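Local coordinates for protein 3-oxosteroid 1-dehydrogenase (Sterolibacterium denitrificans, PDB 7P18) that probably catalyses the FAD-dependent 1,2-dehydrogenation of 3-oxosteroids to 3-oxo-Delta(1)-steroids, with electrons passed on to an acceptor, at residues S49-W54 with P537-L543; N58-Q62 with Y109-H113; H113-D117 with P127-T131; M132-L136 with S163-E168. All coordinates share one frame; numbering follows the deposited sequence. Where two conformers were deposited one is given.

Interaction 1 is the innermost of the four: every touching residue is buried, and its backbone bonds grip the flavin. Interactions 2, 3 and 4 lie further from the chain centre and are nested, along the sequence, inside the loop that interaction 1 closes. Strands 53-54, 109-111 and 131-138 belong to one antiparallel sheet, reached by interactions 1, 2 and 4; interactions 2 and 3 share His113. The chemistry follows the position. Glycine-rich backbone closeness and a CH-pi contact mark interaction 1, an amide-ring stack and a water bridge the more exposed interaction 2, a salt bridge with ordered waters interaction 3, and a carboxylate at a helix start interaction 4.

Interaction 1. Residues S49-W54 with P537-L543; sequences SGGAVW and PGAGGTL. With FAD (flavin-adenine dinucleotide), chain C.
Trp54 turns one face of its indole to Pro537: Pro537 CB stands 3.6 Å from the centroid of the six-membered ring of Trp54 and only 4° off its normal, a CH-pi contact, while Pro537 CG comes within 3.7 Å of Trp54 CE3. The indole reaches this proline because its CG is anti to the backbone N (chi1 -175°). Gly538 N lies over the same face and Ala539 O at the ring edge, and the polar NE1 is bonded to Asp117 OD1. Substituting an alanine at this position strips the indole from Pro537, and would probably open a gap beside that proline and deprive Asp117 OD1 of a donor. The type II turn Gly538-Gly541 follows, with Trp54 N donating to Gly540 O at 3.1 Å from 54° out of the carbonyl plane. A side chain at Gly540 would collide with Val53 and Trp54. Between the two segments sits the pyrimidine end of the flavin of this Rossmann-type FAD protein: Ala52 N holds FAD O4 at 3.1 Å, FAD N3 donates to Ala52 O at 3.1 Å, and Thr542 OG1 reaches FAD N1 at 2.8 Å. Leu543 N, at the start of helix 543-559, meets FAD O2 at 2.8 Å, a placement likely to favour negative charge on the reduced ring. Leu543 crosses Val53 at about a right angle, its CB 4.0 Å from Val53 CG1.

Interaction 2. Residues N58-Q62 with Y109-H113; sequences NSQMQ and YFPCH
Gln60, Pro111 and His113 carry most of this contact, in which a type I beta turn, Asn58 to Met61, packs beside strand 109-111 of the antiparallel sheet. The turn is braced by an Asx turn: Asn58 OD1 accepts from Gln60 N at 3.1 Å, in the carbonyl plane and on a lone pair. That bond ties the backbone of Gln60 into the turn.

Gln60 then meets the strand in two ways. Its CB rests on the proline ring, 3.4 Å from Pro111 CG. Beyond it, with CG anti to the carbonyl carbon (chi1 -63°), the chain runs out past the proline to bring its amide to the backbone of Tyr109. There Gln60 NE2 gives Tyr109 O a weak hydrogen bond of 3.3 Å; Gln60 OE1 is equally near that oxygen and can offer it no proton. Asn58 adds a lighter touch, its OD1 against Pro111 CG, and its ND2 is held by Ile55 O and Gly129 O.

At the more exposed end the evidence is for a stack. The Gln62 amide lies over the imidazole of His113, the two planes 6° apart. Gln62 OE1 stands 3.3 Å above the His113 ring plane, over its centre, and Gln62 CD is 3.3 Å from His113 ND1. Pro111 O covers the opposite face near the rim, so the ring sits between two polar groups. In the ring plane, a water lies 2.9 Å from His113 ND1 and accepts from Gln62 N at 2.8 Å.

Interaction 3. Residues H113-D117 with P127-T131; sequences HRYPD and PGGRT. With ANB (androsta-1,4-diene-3,17-dione), chain D.
Gly128 is pressed between two backbone carbonyls, and this is the tight part of the contact. Its CA lies 3.2 Å from His113 O and 3.3 Å from Tyr115 O, the second CA-H...O contact being almost straight at 175°. A side chain at Gly128 would run into His113 O, so the closeness depends on glycine. Next to it Pro116 CA approaches Pro127 O to 3.4 Å. The outer margin is looser: Pro127 and Arg114 are exposed, and one water joins His113 O to Pro127 O by weak bonds.

Inward, Tyr115 has CG anti to the backbone N (chi1 -153°), which takes the ring to the bound steroid, Tyr115 OH lying 3.4 Å from ANB C19; the hydroxyl bonds to Tyr467 OH. Waters bridge the two segments: one donates to Tyr115 O and Asp117 OD1 and weakly accepts from Thr131 N, another donates to Pro116 O and Thr131 OG1.

On the side away from the steroid, the extended Arg130 forms a salt bridge, NH1 to Asp117 OD2 at 2.7 Å, the carboxylate and guanidinium planes 22° apart and the hydrogen bond bent and weak. Arg130 NH2 also pairs with Asp65. With a methionine instead of Arg130, both carboxylates would probably lose their positive mate. Since Asp117 OD2 also accepts from Lys126 N, and OD1 from Trp54 NE1, the buried carboxylate is probably stabilised by charge pairing and neutral donors.

Interaction 4. Residues M132-L136 with S163-E168; sequences MEPML and SMTATE
The start of helix 166-174 receives the carboxylate of Glu133, which reaches over from strand 131-138. Glu133 OE1 accepts from Ala166 N at 2.8 Å and Glu133 OE2 from Thr167 N at 2.8 Å, each oxygen using its syn lone pair, so the group spans two successive backbone N-H groups. A third bond comes from the Thr167 hydroxyl, with OG1 2.6 Å from Glu133 OE2 and nearly in line with the C-O bond. Two donors thus grip OE2. The group arrives there on a chain extended beyond CG, which sits between the backbone N and the carbonyl carbon (chi1 77°).

The same helix end carries a capping box. Thr165, the N-cap, accepts from Glu168 N at its OG1 over 2.9 Å, and Glu168 OE1 takes the return bond from Thr165 N at 3.1 Å, met from 46° above the carboxylate plane. The N-H groups of Ala166 and Thr167 and the Thr167 hydroxyl, all directed at the carboxylate, would be expected to favour the ionised form of Glu133.

Van der Waals contact adds to the polar grip. Leu136 crosses Thr165 at about a right angle, its CD2 4.1 Å from Thr165 CG2, and the same methyl of Thr165 lies 3.7 Å from Pro134 O. Leu136 also packs on Arg189 of helix 179-191. Ala166, whose CB faces Glu133 OE1, touches the bound steroid.

Interaction 1. Residues S49-W54 with P537-L543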
loop_
_atom_site.group_PDB
_atom_site.type_symbol
_atom_site.label_atom_id
_atom_site.label_comp_id
_atom_site.label_asym_id
_atom_site.label_seq_id
_atom_site.Cartn_x
_atom_site.Cartn_y
_atom_site.Cartn_z
ATOM N N SER A 49 2.122 1.081 6.062
ATOM C CA SER A 49 2.329 1.413 4.643
ATOM C C SER A 49 3.489 2.385 4.496
ATOM O O SER A 49 4.052 2.788 5.521
ATOM C CB SER A 49 1.054 1.985 4.050
ATOM O OG SER A 49 0.872 3.322 4.444
ATOM N N GLY A 50 3.774 2.799 3.268
ATOM C CA GLY A 50 4.724 3.887 2.982
ATOM C C GLY A 50 4.176 5.254 3.287
ATOM O O GLY A 50 4.969 6.216 3.287
ATOM N N GLY A 51 2.863 5.368 3.500
ATOM C CA GLY A 51 2.206 6.630 3.831
ATOM C C GLY A 51 2.187 7.583 2.646
ATOM O O GLY A 51 1.809 8.745 2.850
ATOM N N ALA A 52 2.543 7.126 1.447
ATOM C CA ALA A 52 2.595 7.975 0.246
ATOM C C ALA A 52 1.183 8.223 -0.269
ATOM O O ALA A 52 0.347 7.302 -0.190
ATOM C CB ALA A 52 3.449 7.326 -0.788
ATOM N N VAL A 53 0.943 9.423 -0.801
ATOM C CA VAL A 53 -0.337 9.802 -1.479
ATOM C C VAL A 53 0.008 10.401 -2.840
ATOM O O VAL A 53 0.997 11.150 -2.961
ATOM C CB VAL A 53 -1.196 10.746 -0.629
ATOM C CG1 VAL A 53 -1.709 10.053 0.612
ATOM C CG2 VAL A 53 -0.443 12.027 -0.257
ATOM N N TRP A 54 -0.758 10.018 -3.870
ATOM C CA TRP A 54 -0.486 10.422 -5.261
ATOM C C TRP A 54 -1.383 11.623 -5.587
ATOM O O TRP A 54 -2.589 11.447 -5.756
ATOM C CB TRP A 54 -0.700 9.260 -6.217
ATOM C CG TRP A 54 -0.324 9.580 -7.623
ATOM C CD1 TRP A 54 0.938 9.634 -8.139
ATOM C CD2 TRP A 54 -1.216 9.845 -8.717
ATOM N NE1 TRP A 54 0.883 9.865 -9.473
ATOM C CE2 TRP A 54 -0.422 10.037 -9.855
ATOM C CE3 TRP A 54 -2.602 9.950 -8.841
ATOM C CZ2 TRP A 54 -0.956 10.346 -11.106
ATOM C CZ3 TRP A 54 -3.135 10.233 -10.080
ATOM C CH2 TRP A 54 -2.323 10.442 -11.194
ATOM N N PRO A 537 -1.662 4.409 -10.418
ATOM C CA PRO A 537 -1.052 5.479 -11.218
ATOM C C PRO A 537 0.380 5.872 -10.827
ATOM O O PRO A 537 1.159 6.315 -11.686
ATOM C CB PRO A 537 -2.015 6.646 -10.987
ATOM C CG PRO A 537 -2.630 6.373 -9.646
ATOM C CD PRO A 537 -2.841 4.870 -9.675
ATOM N N GLY A 538 0.690 5.700 -9.551
ATOM C CA GLY A 538 1.954 6.088 -8.934
ATOM C C GLY A 538 1.936 5.755 -7.469
ATOM O O GLY A 538 0.851 5.386 -6.936
ATOM N N ALA A 539 3.073 5.898 -6.813
ATOM C CA ALA A 539 3.163 5.672 -5.358
ATOM C C ALA A 539 2.153 6.572 -4.650
ATOM O O ALA A 539 2.138 7.804 -4.926
ATOM C CB ALA A 539 4.587 5.876 -4.902
ATOM N N GLY A 540 1.267 5.977 -3.855
ATOM C CA GLY A 540 0.136 6.699 -3.232
ATOM C C GLY A 540 -1.176 6.556 -3.949
ATOM O O GLY A 540 -2.123 7.288 -3.575
ATOM N N GLY A 541 -1.274 5.607 -4.867
ATOM C CA GLY A 541 -2.493 5.371 -5.647
ATOM C C GLY A 541 -3.577 4.631 -4.883
ATOM O O GLY A 541 -4.669 4.559 -5.429
ATOM N N THR A 542 -3.367 4.180 -3.626
ATOM C CA THR A 542 -4.474 3.643 -2.772
ATOM C C THR A 542 -4.795 4.660 -1.659
ATOM O O THR A 542 -5.965 4.852 -1.363
ATOM C CB THR A 542 -4.197 2.233 -2.180
ATOM O OG1 THR A 542 -3.529 2.306 -0.929
ATOM C CG2 THR A 542 -3.343 1.409 -3.102
ATOM N N LEU A 543 -3.794 5.210 -1.001
ATOM C CA LEU A 543 -4.014 6.140 0.113
ATOM C C LEU A 543 -4.482 7.525 -0.365
ATOM O O LEU A 543 -5.255 8.149 0.384
ATOM C CB LEU A 543 -2.748 6.235 0.950
ATOM C CG LEU A 543 -2.384 4.976 1.744
ATOM C CD1 LEU A 543 -0.989 5.163 2.336
ATOM C CD2 LEU A 543 -3.366 4.721 2.877
HETATM P PA FAD C . -6.898 0.077 6.403
HETATM O O1A FAD C . -5.778 1.054 6.419
HETATM O O2A FAD C . -6.434 -1.350 6.514
HETATM O O5B FAD C . -7.867 0.452 7.599
HETATM C C5B FAD C . -9.070 -0.337 7.797
HETATM C C4B FAD C . -9.326 -0.433 9.270
HETATM O O4B FAD C . -10.683 -0.909 9.479
HETATM C C3B FAD C . -8.405 -1.396 10.048
HETATM O O3B FAD C . -7.849 -0.762 11.195
HETATM C C2B FAD C . -9.332 -2.561 10.408
HETATM O O2B FAD C . -8.893 -3.288 11.548
HETATM C C1B FAD C . -10.686 -1.860 10.512
HETATM N N9A FAD C . -11.846 -2.741 10.373
HETATM C C8A FAD C . -11.988 -3.864 9.609
HETATM N N7A FAD C . -13.152 -4.476 9.809
HETATM C C5A FAD C . -13.817 -3.668 10.723
HETATM C C6A FAD C . -15.089 -3.757 11.330
HETATM N N6A FAD C . -15.939 -4.776 11.154
HETATM N N1A FAD C . -15.430 -2.780 12.196
HETATM C C2A FAD C . -14.564 -1.785 12.410
HETATM N N3A FAD C . -13.316 -1.633 11.957
HETATM C C4A FAD C . -13.016 -2.610 11.083
HETATM N N1 FAD C . -0.712 2.439 -0.527
HETATM C C2 FAD C . -0.412 3.700 -0.913
HETATM O O2 FAD C . -1.217 4.371 -1.584
HETATM N N3 FAD C . 0.739 4.284 -0.566
HETATM C C4 FAD C . 1.800 3.572 -0.046
HETATM O O4 FAD C . 2.782 4.191 0.348
HETATM C C4X FAD C . 1.554 2.230 0.351
HETATM N N5 FAD C . 2.532 1.521 0.892
HETATM C C5X FAD C . 2.232 0.254 1.332
HETATM C C6 FAD C . 3.231 -0.492 2.000
HETATM C C7 FAD C . 2.952 -1.719 2.587
HETATM C C7M FAD C . 4.029 -2.486 3.325
HETATM C C8 FAD C . 1.631 -2.200 2.561
HETATM C C8M FAD C . 1.287 -3.525 3.219
HETATM C C9 FAD C . 0.667 -1.523 1.841
HETATM C C9A FAD C . 0.920 -0.266 1.260
HETATM N N10 FAD C . -0.045 0.455 0.540
HETATM C C10 FAD C . 0.228 1.740 0.087
HETATM C "C1'" FAD C . -1.436 -0.008 0.480
HETATM C "C2'" FAD C . -2.261 0.684 1.587
HETATM O "O2'" FAD C . -1.684 0.526 2.882
HETATM C "C3'" FAD C . -3.724 0.211 1.626
HETATM O "O3'" FAD C . -4.253 0.018 0.312
HETATM C "C4'" FAD C . -4.576 1.167 2.434
HETATM O "O4'" FAD C . -3.968 1.322 3.709
HETATM C "C5'" FAD C . -6.016 0.728 2.596
HETATM O "O5'" FAD C . -6.632 1.692 3.470
HETATM P P FAD C . -8.079 1.417 4.069
HETATM O O1P FAD C . -8.311 2.600 4.906
HETATM O O2P FAD C . -9.038 0.967 3.062
HETATM O O3P FAD C . -7.821 0.153 5.077
#

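Interaction 2. Residues N58-Q62 with Y109-H113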
loop_
_atom_site.group_PDB
_atom_site.type_symbol
_atom_site.label_atom_id
_atom_site.label_comp_id
_atom_site.label_asym_id
_atom_site.label_seq_id
_atom_site.Cartn_x
_atom_site.Cartn_y
_atom_site.Cartn_z
ATOM N N ASN A 58 -0.142 19.092 -7.084
ATOM C CA ASN A 58 -0.054 19.633 -5.698
ATOM C C ASN A 58 0.790 20.925 -5.763
ATOM O O ASN A 58 1.665 21.069 -6.679
ATOM C CB ASN A 58 0.468 18.600 -4.698
ATOM C CG ASN A 58 1.912 18.236 -4.896
ATOM O OD1 ASN A 58 2.786 19.045 -4.561
ATOM N ND2 ASN A 58 2.181 17.047 -5.456
ATOM N N SER A 59 0.582 21.788 -4.755
ATOM C CA SER A 59 1.134 23.165 -4.647
ATOM C C SER A 59 2.655 23.164 -4.457
ATOM O O SER A 59 3.259 24.242 -4.570
ATOM C CB SER A 59 0.440 23.917 -3.522
ATOM O OG SER A 59 0.830 23.410 -2.240
ATOM N N GLN A 60 3.264 22.028 -4.100
ATOM C CA GLN A 60 4.672 21.931 -3.663
ATOM C C GLN A 60 5.543 21.389 -4.784
ATOM O O GLN A 60 6.763 21.221 -4.591
ATOM C CB GLN A 60 4.752 21.131 -2.360
ATOM C CG GLN A 60 4.014 21.800 -1.200
ATOM C CD GLN A 60 3.968 20.884 0.001
ATOM O OE1 GLN A 60 5.018 20.526 0.565
ATOM N NE2 GLN A 60 2.767 20.456 0.332
ATOM N N MET A 61 4.980 21.125 -5.961
ATOM C CA MET A 61 5.766 20.526 -7.051
ATOM C C MET A 61 6.867 21.482 -7.560
ATOM O O MET A 61 6.599 22.681 -7.684
ATOM C CB MET A 61 4.842 20.072 -8.184
ATOM C CG MET A 61 4.048 18.838 -7.813
ATOM S SD MET A 61 2.893 18.314 -9.100
ATOM C CE MET A 61 4.025 17.511 -10.221
ATOM N N GLN A 62 8.020 20.952 -7.903
ATOM C CA GLN A 62 9.158 21.704 -8.509
ATOM C C GLN A 62 9.052 21.744 -10.034
ATOM O O GLN A 62 9.780 22.528 -10.644
ATOM C CB GLN A 62 10.495 21.074 -8.135
ATOM C CG GLN A 62 10.759 21.179 -6.658
ATOM C CD GLN A 62 11.993 20.473 -6.153
ATOM O OE1 GLN A 62 12.384 20.627 -4.990
ATOM N NE2 GLN A 62 12.615 19.657 -6.983
ATOM N N TYR A 109 2.867 16.810 4.801
ATOM C CA TYR A 109 3.165 16.111 3.530
ATOM C C TYR A 109 4.029 17.010 2.656
ATOM O O TYR A 109 3.743 18.222 2.598
ATOM C CB TYR A 109 1.894 15.689 2.786
ATOM C CG TYR A 109 1.435 14.309 3.202
ATOM C CD1 TYR A 109 0.650 14.116 4.328
ATOM C CD2 TYR A 109 1.877 13.187 2.516
ATOM C CE1 TYR A 109 0.303 12.853 4.775
ATOM C CE2 TYR A 109 1.503 11.904 2.920
ATOM C CZ TYR A 109 0.743 11.736 4.060
ATOM O OH TYR A 109 0.388 10.479 4.484
ATOM N N PHE A 110 4.980 16.415 1.954
ATOM C CA PHE A 110 5.833 17.107 0.961
ATOM C C PHE A 110 6.051 16.166 -0.218
ATOM O O PHE A 110 5.894 14.942 -0.084
ATOM C CB PHE A 110 7.159 17.547 1.602
ATOM C CG PHE A 110 8.033 16.408 2.065
ATOM C CD1 PHE A 110 7.790 15.766 3.273
ATOM C CD2 PHE A 110 9.075 15.961 1.293
ATOM C CE1 PHE A 110 8.589 14.711 3.691
ATOM C CE2 PHE A 110 9.853 14.888 1.691
ATOM C CZ PHE A 110 9.631 14.281 2.900
ATOM N N PRO A 111 6.435 16.673 -1.404
ATOM C CA PRO A 111 6.562 15.822 -2.585
ATOM C C PRO A 111 7.818 14.943 -2.560
ATOM O O PRO A 111 8.851 15.380 -2.048
ATOM C CB PRO A 111 6.672 16.795 -3.783
ATOM C CG PRO A 111 6.171 18.120 -3.206
ATOM C CD PRO A 111 6.632 18.098 -1.745
ATOM N N CYS A 112 7.697 13.733 -3.106
ATOM C CA CYS A 112 8.838 12.903 -3.547
ATOM C C CYS A 112 9.245 13.349 -4.958
ATOM O O CYS A 112 8.711 12.830 -5.967
ATOM C CB CYS A 112 8.485 11.428 -3.472
ATOM S SG CYS A 112 7.976 10.918 -1.812
ATOM N N HIS A 113 10.152 14.328 -5.032
ATOM C CA HIS A 113 10.436 15.121 -6.253
ATOM C C HIS A 113 10.932 14.232 -7.392
ATOM O O HIS A 113 10.693 14.581 -8.588
ATOM C CB HIS A 113 11.440 16.258 -5.948
ATOM C CG HIS A 113 10.931 17.205 -4.917
ATOM N ND1 HIS A 113 9.892 18.081 -5.182
ATOM C CD2 HIS A 113 11.318 17.445 -3.645
ATOM C CE1 HIS A 113 9.624 18.790 -4.119
ATOM N NE2 HIS A 113 10.484 18.412 -3.145
HETATM O O HOH W 1 8.345 18.174 -7.667
#

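Interaction 3. Residues H113-D117 with P127-T131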
loop_
_atom_site.group_PDB
_atom_site.type_symbol
_atom_site.label_atom_id
_atom_site.label_comp_id
_atom_site.label_asym_id
_atom_site.label_seq_id
_atom_site.Cartn_x
_atom_site.Cartn_y
_atom_site.Cartn_z
ATOM N N HIS A 113 10.152 14.328 -5.032
ATOM C CA HIS A 113 10.436 15.121 -6.253
ATOM C C HIS A 113 10.932 14.232 -7.392
ATOM O O HIS A 113 10.693 14.581 -8.588
ATOM C CB HIS A 113 11.440 16.258 -5.948
ATOM C CG HIS A 113 10.931 17.205 -4.917
ATOM N ND1 HIS A 113 9.892 18.081 -5.182
ATOM C CD2 HIS A 113 11.318 17.445 -3.645
ATOM C CE1 HIS A 113 9.624 18.790 -4.119
ATOM N NE2 HIS A 113 10.484 18.412 -3.145
ATOM N N ARG A 114 11.611 13.139 -7.065
ATOM C CA ARG A 114 12.254 12.282 -8.105
ATOM C C ARG A 114 11.466 10.993 -8.359
ATOM O O ARG A 114 11.947 10.147 -9.157
ATOM C CB ARG A 114 13.687 11.950 -7.669
ATOM C CG ARG A 114 14.581 13.166 -7.487
ATOM C CD ARG A 114 15.858 12.778 -6.743
ATOM N NE ARG A 114 16.585 11.770 -7.496
ATOM C CZ ARG A 114 17.471 10.926 -6.989
ATOM N NH1 ARG A 114 17.812 10.983 -5.709
ATOM N NH2 ARG A 114 18.034 10.041 -7.793
ATOM N N TYR A 115 10.331 10.802 -7.698
ATOM C CA TYR A 115 9.593 9.510 -7.732
ATOM C C TYR A 115 8.676 9.550 -8.947
ATOM O O TYR A 115 7.658 10.210 -8.904
ATOM C CB TYR A 115 8.791 9.321 -6.456
ATOM C CG TYR A 115 8.530 7.889 -6.075
ATOM C CD1 TYR A 115 8.326 6.882 -7.020
ATOM C CD2 TYR A 115 8.475 7.559 -4.741
ATOM C CE1 TYR A 115 8.112 5.562 -6.623
ATOM C CE2 TYR A 115 8.286 6.246 -4.331
ATOM C CZ TYR A 115 8.081 5.259 -5.269
ATOM O OH TYR A 115 7.905 3.995 -4.769
ATOM N N PRO A 116 8.999 8.869 -10.062
ATOM C CA PRO A 116 8.196 8.969 -11.271
ATOM C C PRO A 116 6.838 8.284 -11.156
ATOM O O PRO A 116 6.712 7.311 -10.412
ATOM C CB PRO A 116 9.018 8.241 -12.346
ATOM C CG PRO A 116 10.373 8.092 -11.704
ATOM C CD PRO A 116 10.108 7.943 -10.239
ATOM N N ASP A 117 5.851 8.828 -11.880
ATOM C CA ASP A 117 4.564 8.118 -12.104
ATOM C C ASP A 117 4.854 6.714 -12.672
ATOM O O ASP A 117 5.860 6.512 -13.375
ATOM C CB ASP A 117 3.664 8.915 -13.028
ATOM C CG ASP A 117 3.105 10.177 -12.394
ATOM O OD1 ASP A 117 3.183 10.312 -11.143
ATOM O OD2 ASP A 117 2.593 10.995 -13.159
ATOM N N PRO A 127 7.474 12.876 -14.425
ATOM C CA PRO A 127 8.697 12.195 -13.998
ATOM C C PRO A 127 9.015 12.281 -12.496
ATOM O O PRO A 127 9.997 11.699 -12.059
ATOM C CB PRO A 127 9.748 12.917 -14.852
ATOM C CG PRO A 127 9.225 14.310 -14.962
ATOM C CD PRO A 127 7.728 14.157 -15.121
ATOM N N GLY A 128 8.191 12.997 -11.729
ATOM C CA GLY A 128 8.342 13.112 -10.273
ATOM C C GLY A 128 7.340 14.075 -9.706
ATOM O O GLY A 128 6.659 14.748 -10.486
ATOM N N GLY A 129 7.195 14.095 -8.398
ATOM C CA GLY A 129 6.583 15.233 -7.705
ATOM C C GLY A 129 5.098 15.056 -7.434
ATOM O O GLY A 129 4.613 15.785 -6.576
ATOM N N ARG A 130 4.369 14.157 -8.128
ATOM C CA ARG A 130 2.932 13.944 -7.786
ATOM C C ARG A 130 2.809 13.129 -6.494
ATOM O O ARG A 130 1.947 13.431 -5.661
ATOM C CB ARG A 130 2.185 13.260 -8.937
ATOM C CG ARG A 130 2.118 14.054 -10.229
ATOM C CD ARG A 130 1.203 13.359 -11.222
ATOM N NE ARG A 130 0.771 14.231 -12.300
ATOM C CZ ARG A 130 0.416 13.832 -13.526
ATOM N NH1 ARG A 130 0.473 12.555 -13.899
ATOM N NH2 ARG A 130 -0.044 14.733 -14.380
ATOM N N THR A 131 3.646 12.113 -6.328
ATOM C CA THR A 131 3.778 11.344 -5.070
ATOM C C THR A 131 4.252 12.292 -3.956
ATOM O O THR A 131 5.209 13.024 -4.196
ATOM C CB THR A 131 4.726 10.159 -5.240
ATOM O OG1 THR A 131 4.198 9.231 -6.189
ATOM C CG2 THR A 131 4.968 9.482 -3.911
HETATM C C1 ANB D . 4.395 1.097 -1.631
HETATM C C10 ANB D . 5.597 1.992 -1.634
HETATM C C11 ANB D . 6.800 0.462 0.111
HETATM C C12 ANB D . 7.793 0.356 1.279
HETATM C C13 ANB D . 9.014 1.222 1.027
HETATM C C14 ANB D . 8.530 2.671 0.876
HETATM C C15 ANB D . 9.818 3.500 0.980
HETATM C C16 ANB D . 10.662 2.742 2.020
HETATM C C17 ANB D . 10.016 1.379 2.162
HETATM C C18 ANB D . 9.859 0.719 -0.167
HETATM C C19 ANB D . 6.472 1.566 -2.845
HETATM C C2 ANB D . 3.240 1.390 -2.233
HETATM C C3 ANB D . 2.961 2.750 -2.689
HETATM C C4 ANB D . 3.929 3.744 -2.242
HETATM C C5 ANB D . 5.164 3.430 -1.827
HETATM C C6 ANB D . 6.202 4.497 -1.621
HETATM C C7 ANB D . 7.044 4.298 -0.369
HETATM C C8 ANB D . 7.596 2.880 -0.311
HETATM C C9 ANB D . 6.403 1.895 -0.282
HETATM O O1 ANB D . 1.965 3.035 -3.367
HETATM O O2 ANB D . 10.281 0.566 3.017
HETATM O O HOH W 2 12.627 13.721 -11.248
HETATM O O HOH W 3 5.037 11.390 -9.260
HETATM O O HOH W 4 4.759 7.580 -8.417
#

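Interaction 4. Residues M132-L136 with S163-E168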
loop_
_atom_site.group_PDB
_atom_site.type_symbol
_atom_site.label_atom_id
_atom_site.label_comp_id
_atom_site.label_asym_id
_atom_site.label_seq_id
_atom_site.Cartn_x
_atom_site.Cartn_y
_atom_site.Cartn_z
ATOM N N MET A 132 3.589 12.235 -2.809
ATOM C CA MET A 132 3.910 12.995 -1.583
ATOM C C MET A 132 4.002 12.030 -0.400
ATOM O O MET A 132 3.294 10.968 -0.399
ATOM C CB MET A 132 2.869 14.072 -1.292
ATOM C CG MET A 132 2.533 15.000 -2.480
ATOM S SD MET A 132 1.365 16.306 -2.000
ATOM C CE MET A 132 2.483 17.481 -1.247
ATOM N N GLU A 133 4.829 12.396 0.582
ATOM C CA GLU A 133 5.006 11.568 1.799
ATOM C C GLU A 133 5.071 12.450 3.043
ATOM O O GLU A 133 5.239 13.686 2.958
ATOM C CB GLU A 133 6.246 10.711 1.632
ATOM C CG GLU A 133 7.565 11.472 1.838
ATOM C CD GLU A 133 8.727 10.529 2.080
ATOM O OE1 GLU A 133 8.516 9.474 2.795
ATOM O OE2 GLU A 133 9.806 10.802 1.494
ATOM N N PRO A 134 4.896 11.832 4.228
ATOM C CA PRO A 134 4.938 12.552 5.496
ATOM C C PRO A 134 6.350 12.883 5.988
ATOM O O PRO A 134 7.290 12.101 5.758
ATOM C CB PRO A 134 4.341 11.590 6.522
ATOM C CG PRO A 134 3.841 10.394 5.726
ATOM C CD PRO A 134 4.535 10.416 4.395
ATOM N N MET A 135 6.502 14.050 6.608
ATOM C CA MET A 135 7.676 14.337 7.469
ATOM C C MET A 135 7.626 13.384 8.680
ATOM O O MET A 135 6.509 12.949 9.091
ATOM C CB MET A 135 7.620 15.786 7.957
ATOM C CG MET A 135 7.737 16.791 6.824
ATOM S SD MET A 135 7.921 18.483 7.493
ATOM C CE MET A 135 9.636 18.389 8.026
ATOM N N LEU A 136 8.785 13.036 9.228
ATOM C CA LEU A 136 8.845 12.272 10.512
ATOM C C LEU A 136 7.939 12.959 11.536
ATOM O O LEU A 136 7.904 14.208 11.614
ATOM C CB LEU A 136 10.292 12.182 11.002
ATOM C CG LEU A 136 11.289 11.432 10.126
ATOM C CD1 LEU A 136 12.656 11.393 10.811
ATOM C CD2 LEU A 136 10.844 10.011 9.826
ATOM N N SER A 163 13.429 5.243 12.323
ATOM C CA SER A 163 12.417 5.661 11.309
ATOM C C SER A 163 13.128 6.500 10.242
ATOM O O SER A 163 13.981 7.342 10.634
ATOM C CB SER A 163 11.311 6.395 11.952
ATOM O OG SER A 163 10.559 5.518 12.786
ATOM N N MET A 164 12.808 6.278 8.957
ATOM C CA MET A 164 13.230 7.180 7.847
ATOM C C MET A 164 12.046 7.506 6.928
ATOM O O MET A 164 11.093 6.706 6.854
ATOM C CB MET A 164 14.313 6.516 7.006
ATOM C CG MET A 164 15.557 6.125 7.833
ATOM S SD MET A 164 16.742 5.203 6.839
ATOM C CE MET A 164 15.699 3.961 6.040
ATOM N N THR A 165 12.135 8.641 6.227
ATOM C CA THR A 165 11.255 8.996 5.092
ATOM C C THR A 165 11.726 8.184 3.905
ATOM O O THR A 165 12.892 7.732 3.917
ATOM C CB THR A 165 11.327 10.493 4.778
ATOM O OG1 THR A 165 12.668 10.798 4.372
ATOM C CG2 THR A 165 10.929 11.328 5.972
ATOM N N ALA A 166 10.866 7.986 2.920
ATOM C CA ALA A 166 11.222 7.343 1.634
ATOM C C ALA A 166 12.314 8.172 0.959
ATOM O O ALA A 166 13.229 7.583 0.364
ATOM C CB ALA A 166 10.022 7.186 0.740
ATOM N N THR A 167 12.232 9.496 1.072
ATOM C CA THR A 167 13.258 10.405 0.499
ATOM C C THR A 167 14.626 10.079 1.135
ATOM O O THR A 167 15.552 9.763 0.370
ATOM C CB THR A 167 12.873 11.872 0.714
ATOM O OG1 THR A 167 11.569 12.050 0.135
ATOM C CG2 THR A 167 13.888 12.813 0.097
ATOM N N GLU A 168 14.712 10.146 2.466
ATOM C CA GLU A 168 15.947 9.865 3.264
ATOM C C GLU A 168 16.437 8.469 2.909
ATOM O O GLU A 168 17.633 8.313 2.653
ATOM C CB GLU A 168 15.702 9.897 4.772
ATOM C CG GLU A 168 15.712 11.264 5.405
ATOM C CD GLU A 168 15.169 11.195 6.804
ATOM O OE1 GLU A 168 14.694 10.102 7.163
ATOM O OE2 GLU A 168 15.179 12.235 7.518
#